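Side-chain contacts in sensor protein CpxA (Vibrio parahaemolyticus, PDB 3V67), which probably acts as the membrane-bound sensor histidine kinase of a two-component system, the part described here being its periplasmic PAS-fold sensing domain: residues 11-14 with 15-18; 17-20 with 21-25. All coordinates share one frame; numbering follows the deposited sequence.

Contact 1: 11-14 with 15-18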
loop_
_atom_site.group_PDB
_atom_site.type_symbol
_atom_site.label_atom_id
_atom_site.label_comp_id
_atom_site.label_asym_id
_atom_site.label_seq_id
_atom_site.Cartn_x
_atom_site.Cartn_y
_atom_site.Cartn_z
ATOM N N ASP A 11 -6.593 -2.473 3.888
ATOM C CA ASP A 11 -6.875 -3.345 2.756
ATOM C C ASP A 11 -5.601 -3.979 2.228
ATOM O O ASP A 11 -4.536 -3.365 2.247
ATOM C CB ASP A 11 -7.548 -2.558 1.629
ATOM C CG ASP A 11 -9.019 -2.310 1.886
ATOM O OD1 ASP A 11 -9.501 -2.648 2.989
ATOM O OD2 ASP A 11 -9.693 -1.768 0.985
ATOM N N ILE A 12 -5.718 -5.212 1.751
ATOM C CA ILE A 12 -4.620 -5.869 1.064
ATOM C C ILE A 12 -4.660 -5.460 -0.402
ATOM O O ILE A 12 -5.718 -5.512 -1.030
ATOM C CB ILE A 12 -4.741 -7.400 1.159
ATOM C CG1 ILE A 12 -5.036 -7.828 2.599
ATOM C CG2 ILE A 12 -3.481 -8.073 0.645
ATOM C CD1 ILE A 12 -5.315 -9.310 2.752
ATOM N N PRO A 13 -3.511 -5.028 -0.943
ATOM C CA PRO A 13 -3.383 -4.681 -2.362
ATOM C C PRO A 13 -3.861 -5.829 -3.240
ATOM O O PRO A 13 -3.531 -6.980 -2.955
ATOM C CB PRO A 13 -1.877 -4.482 -2.533
ATOM C CG PRO A 13 -1.410 -4.039 -1.194
ATOM C CD PRO A 13 -2.266 -4.772 -0.197
ATOM N N ASP A 14 -4.622 -5.510 -4.284
ATOM C CA ASP A 14 -5.276 -6.514 -5.126
ATOM C C ASP A 14 -4.348 -7.605 -5.651
ATOM O O ASP A 14 -4.741 -8.768 -5.737
ATOM C CB ASP A 14 -5.998 -5.843 -6.295
ATOM C CG ASP A 14 -7.127 -4.945 -5.837
ATOM O OD1 ASP A 14 -7.498 -5.024 -4.646
ATOM O OD2 ASP A 14 -7.650 -4.170 -6.665
ATOM N N GLU A 15 -3.123 -7.227 -6.006
ATOM C CA GLU A 15 -2.141 -8.189 -6.492
ATOM C C GLU A 15 -1.732 -9.152 -5.383
ATOM O O GLU A 15 -1.627 -10.362 -5.601
ATOM C CB GLU A 15 -0.912 -7.469 -7.056
ATOM C CG GLU A 15 -0.367 -6.349 -6.172
ATOM C CD GLU A 15 -1.010 -5.003 -6.459
ATOM O OE1 GLU A 15 -1.649 -4.862 -7.523
ATOM O OE2 GLU A 15 -0.875 -4.085 -5.621
ATOM N N HIS A 16 -1.514 -8.602 -4.193
ATOM C CA HIS A 16 -1.153 -9.403 -3.034
ATOM C C HIS A 16 -2.287 -10.349 -2.663
ATOM O O HIS A 16 -2.057 -11.537 -2.452
ATOM C CB HIS A 16 -0.783 -8.507 -1.847
ATOM C CG HIS A 16 0.495 -7.748 -2.034
ATOM N ND1 HIS A 16 1.227 -7.251 -0.977
ATOM C CD2 HIS A 16 1.172 -7.399 -3.155
ATOM C CE1 HIS A 16 2.298 -6.632 -1.437
ATOM N NE2 HIS A 16 2.290 -6.707 -2.756
ATOM N N TYR A 17 -3.509 -9.826 -2.595
ATOM C CA TYR A 17 -4.661 -10.648 -2.239
ATOM C C TYR A 17 -4.909 -11.759 -3.259
ATOM O O TYR A 17 -5.162 -12.908 -2.891
ATOM C CB TYR A 17 -5.918 -9.793 -2.066
ATOM C CG TYR A 17 -7.172 -10.619 -1.874
ATOM C CD1 TYR A 17 -7.465 -11.203 -0.647
ATOM C CD2 TYR A 17 -8.056 -10.828 -2.924
ATOM C CE1 TYR A 17 -8.608 -11.966 -0.473
ATOM C CE2 TYR A 17 -9.199 -11.587 -2.759
ATOM C CZ TYR A 17 -9.469 -12.153 -1.534
ATOM O OH TYR A 17 -10.607 -12.908 -1.372
ATOM N N GLN A 18 -4.837 -11.404 -4.538
ATOM C CA GLN A 18 -4.975 -12.364 -5.630
ATOM C C GLN A 18 -3.930 -13.470 -5.507
ATOM O O GLN A 18 -4.246 -14.660 -5.636
ATOM C CB GLN A 18 -4.847 -11.649 -6.977
ATOM C CG GLN A 18 -4.244 -12.489 -8.095
ATOM C CD GLN A 18 -5.250 -13.420 -8.748
ATOM O OE1 GLN A 18 -5.676 -14.406 -8.146
ATOM N NE2 GLN A 18 -5.634 -13.112 -9.987
#

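Contact 2: 17-20 with 21-25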
loop_
_atom_site.group_PDB
_atom_site.type_symbol
_atom_site.label_atom_id
_atom_site.label_comp_id
_atom_site.label_asym_id
_atom_site.label_seq_id
_atom_site.Cartn_x
_atom_site.Cartn_y
_atom_site.Cartn_z
ATOM N N TYR A 17 -3.509 -9.826 -2.595
ATOM C CA TYR A 17 -4.661 -10.648 -2.239
ATOM C C TYR A 17 -4.909 -11.759 -3.259
ATOM O O TYR A 17 -5.162 -12.908 -2.891
ATOM C CB TYR A 17 -5.918 -9.793 -2.066
ATOM C CG TYR A 17 -7.172 -10.619 -1.874
ATOM C CD1 TYR A 17 -7.465 -11.203 -0.647
ATOM C CD2 TYR A 17 -8.056 -10.828 -2.924
ATOM C CE1 TYR A 17 -8.608 -11.966 -0.473
ATOM C CE2 TYR A 17 -9.199 -11.587 -2.759
ATOM C CZ TYR A 17 -9.469 -12.153 -1.534
ATOM O OH TYR A 17 -10.607 -12.908 -1.372
ATOM N N GLN A 18 -4.837 -11.404 -4.538
ATOM C CA GLN A 18 -4.975 -12.364 -5.630
ATOM C C GLN A 18 -3.930 -13.470 -5.507
ATOM O O GLN A 18 -4.246 -14.660 -5.636
ATOM C CB GLN A 18 -4.847 -11.649 -6.977
ATOM C CG GLN A 18 -4.244 -12.489 -8.095
ATOM C CD GLN A 18 -5.250 -13.420 -8.748
ATOM O OE1 GLN A 18 -5.676 -14.406 -8.146
ATOM N NE2 GLN A 18 -5.634 -13.112 -9.987
ATOM N N ARG A 19 -2.692 -13.069 -5.226
ATOM C CA ARG A 19 -1.617 -14.025 -5.005
ATOM C C ARG A 19 -1.949 -14.971 -3.856
ATOM O O ARG A 19 -1.865 -16.185 -4.010
ATOM C CB ARG A 19 -0.302 -13.304 -4.723
ATOM C CG ARG A 19 0.831 -14.244 -4.352
ATOM C CD ARG A 19 1.143 -15.211 -5.489
ATOM N NE ARG A 19 2.294 -14.776 -6.274
ATOM C CZ ARG A 19 2.219 -14.013 -7.360
ATOM N NH1 ARG A 19 1.042 -13.593 -7.803
ATOM N NH2 ARG A 19 3.325 -13.670 -8.005
ATOM N N ILE A 20 -2.329 -14.403 -2.715
ATOM C CA ILE A 20 -2.705 -15.173 -1.532
ATOM C C ILE A 20 -3.776 -16.211 -1.851
ATOM O O ILE A 20 -3.693 -17.363 -1.418
ATOM C CB ILE A 20 -3.216 -14.249 -0.409
ATOM C CG1 ILE A 20 -2.076 -13.383 0.127
ATOM C CG2 ILE A 20 -3.837 -15.059 0.720
ATOM C CD1 ILE A 20 -2.518 -12.354 1.144
ATOM N N ILE A 21 -4.780 -15.793 -2.616
ATOM C CA ILE A 21 -5.833 -16.699 -3.062
ATOM C C ILE A 21 -5.249 -17.835 -3.897
ATOM O O ILE A 21 -5.608 -19.006 -3.723
ATOM C CB ILE A 21 -6.898 -15.945 -3.883
ATOM C CG1 ILE A 21 -7.671 -14.984 -2.980
ATOM C CG2 ILE A 21 -7.851 -16.917 -4.558
ATOM C CD1 ILE A 21 -8.300 -15.660 -1.775
ATOM N N GLU A 22 -4.333 -17.477 -4.793
ATOM C CA GLU A 22 -3.681 -18.456 -5.657
ATOM C C GLU A 22 -2.876 -19.507 -4.885
ATOM O O GLU A 22 -2.983 -20.702 -5.169
ATOM C CB GLU A 22 -2.806 -17.755 -6.697
ATOM C CG GLU A 22 -3.602 -17.013 -7.764
ATOM C CD GLU A 22 -2.729 -16.157 -8.661
ATOM O OE1 GLU A 22 -1.516 -16.041 -8.384
ATOM O OE2 GLU A 22 -3.258 -15.598 -9.644
ATOM N N THR A 23 -2.081 -19.074 -3.909
ATOM C CA THR A 23 -1.292 -20.027 -3.130
ATOM C C THR A 23 -2.172 -20.812 -2.163
ATOM O O THR A 23 -1.836 -21.928 -1.779
ATOM C CB THR A 23 -0.129 -19.368 -2.345
ATOM O OG1 THR A 23 -0.530 -19.120 -0.993
ATOM C CG2 THR A 23 0.320 -18.075 -2.999
ATOM N N ARG A 24 -3.297 -20.223 -1.768
ATOM C CA ARG A 24 -4.270 -20.930 -0.944
ATOM C C ARG A 24 -4.822 -22.106 -1.738
ATOM O O ARG A 24 -4.763 -23.251 -1.287
ATOM C CB ARG A 24 -5.403 -19.991 -0.518
ATOM C CG ARG A 24 -6.339 -20.537 0.565
ATOM C CD ARG A 24 -7.485 -21.363 -0.012
ATOM N NE ARG A 24 -7.989 -20.806 -1.264
ATOM C CZ ARG A 24 -8.961 -19.904 -1.355
ATOM N NH1 ARG A 24 -9.554 -19.441 -0.263
ATOM N NH2 ARG A 24 -9.341 -19.461 -2.545
ATOM N N ASP A 25 -5.355 -21.811 -2.923
ATOM C CA ASP A 25 -5.877 -22.844 -3.813
ATOM C C ASP A 25 -4.817 -23.892 -4.136
ATOM O O ASP A 25 -5.111 -25.087 -4.210
ATOM C CB ASP A 25 -6.409 -22.220 -5.108
ATOM C CG ASP A 25 -7.827 -21.696 -4.966
ATOM O OD1 ASP A 25 -8.295 -21.539 -3.820
ATOM O OD2 ASP A 25 -8.476 -21.439 -6.002
#

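Contact 1: 11-14 with 15-18
Apolar packing across the first helical turn begins with Ile12, whose CG2 methyl lies 3.7 Å from His16 CB and 4.0 Å from Tyr17 CB. This methyl is anti to the backbone N, which places it against His16 CB and Tyr17 N, while CD1 of the other branch reaches the edge of the Tyr17 ring, near its plane. Pro13 CB sits over one face of the His16 imidazole, 4.0 Å above the plane and displaced toward the rim.

Among the polar groups, Glu15 OE2 comes to 3.3 Å from Pro13 CB. Two torsions bring it there: chi1 (47°) sets CG between the backbone N and the carbonyl carbon, and chi2 (-89°) bends the chain. The contact buries OE2, which has a long, weak ion pair to Arg10 of the second subunit. In the main chain, Tyr17 N donates to Pro13 O over 2.9 Å with an N-H...O angle of 167°, and Gln18 N donates to Asp14 O, also over 2.9 Å. Pro13 holds the N-cap position, so its carbonyl opens the i to i+4 series.

In the fold, the contact links short strand 10-11 to helix 14-30. Ile12 packs on Ala105 and Gln96 of strands 102-112 and 95-99, and Tyr17 reaches Val108.

Contact 2: 17-20 with 21-25
One face of the Tyr17 ring carries Ile21, one helical turn later: Ile21 CG1 stands 3.9 Å from the ring centroid and 21° off the normal, which meets the geometry of a CH-pi contact. Its offset is toward the rim, and Ile21 CD1 continues outward to 3.6 Å from Tyr17 OH. The tyrosine torsion explains the overlap, since CG anti to the backbone N (chi1 173°) lays the ring alongside the following turn. The guanidinium of Arg19 is approached by Glu22 OE1, 3.6 Å from Arg19 NH1, in a long salt bridge; the two planes are 16° apart, nearly parallel, with the carboxylate oxygen coming obliquely. The Gln18 amide and the Glu22 carboxylate also lie close, with OE1 and OE2 3.1 Å apart; both are modelled as acceptors, so no bond is assigned to this pair.

Thr23 brings its CG2 methyl across the Arg19 chain at about a right angle, 3.9 Å from Arg19 CD. Beneath these side chains, successive i to i+4 backbone bonds run from Ile21 N, Glu22 N, Thr23 N and Arg24 N to the carbonyls of residues 17 to 20.

Further along, Arg24 grips Asp25 side-on, NE and NH2 both donating to the single atom OD1, each at 2.7 Å, while Arg24 NH1 bonds to Pro109 O.

Ile20 and Thr23 touch the sheet, as does Arg24, while Arg19 and Thr23 touch the second subunit. Chemically, Arg19 would probably offset part of the Glu22 charge, and the Arg24-Asp25 salt bridge, with two N-H groups on OD1, would probably favour the ionised form of Asp25.

Overall arrangement
Contact 1 covers the loop after strand 10-11 and the start of helix 14-30; contact 2 continues along that helix, overlapping it at Tyr17 and Gln18, and their centres are about 9 Å apart. Tyr17 uses its N-H and ring edge in contact 1, its carbonyl and a ring face in contact 2. On the same side of the chain, the centres of contacts 1 and 2 lie about 13 and 11 Å from the centre of the chain. Val108 of strand 102-112 is touched by Tyr17, which both contacts share, and by Ile20 of contact 2, so both face the same strand of the PAS-fold sheet. Each also touches the second subunit, contact 1 at Lys8 and contact 2 at Leu133 and Arg134.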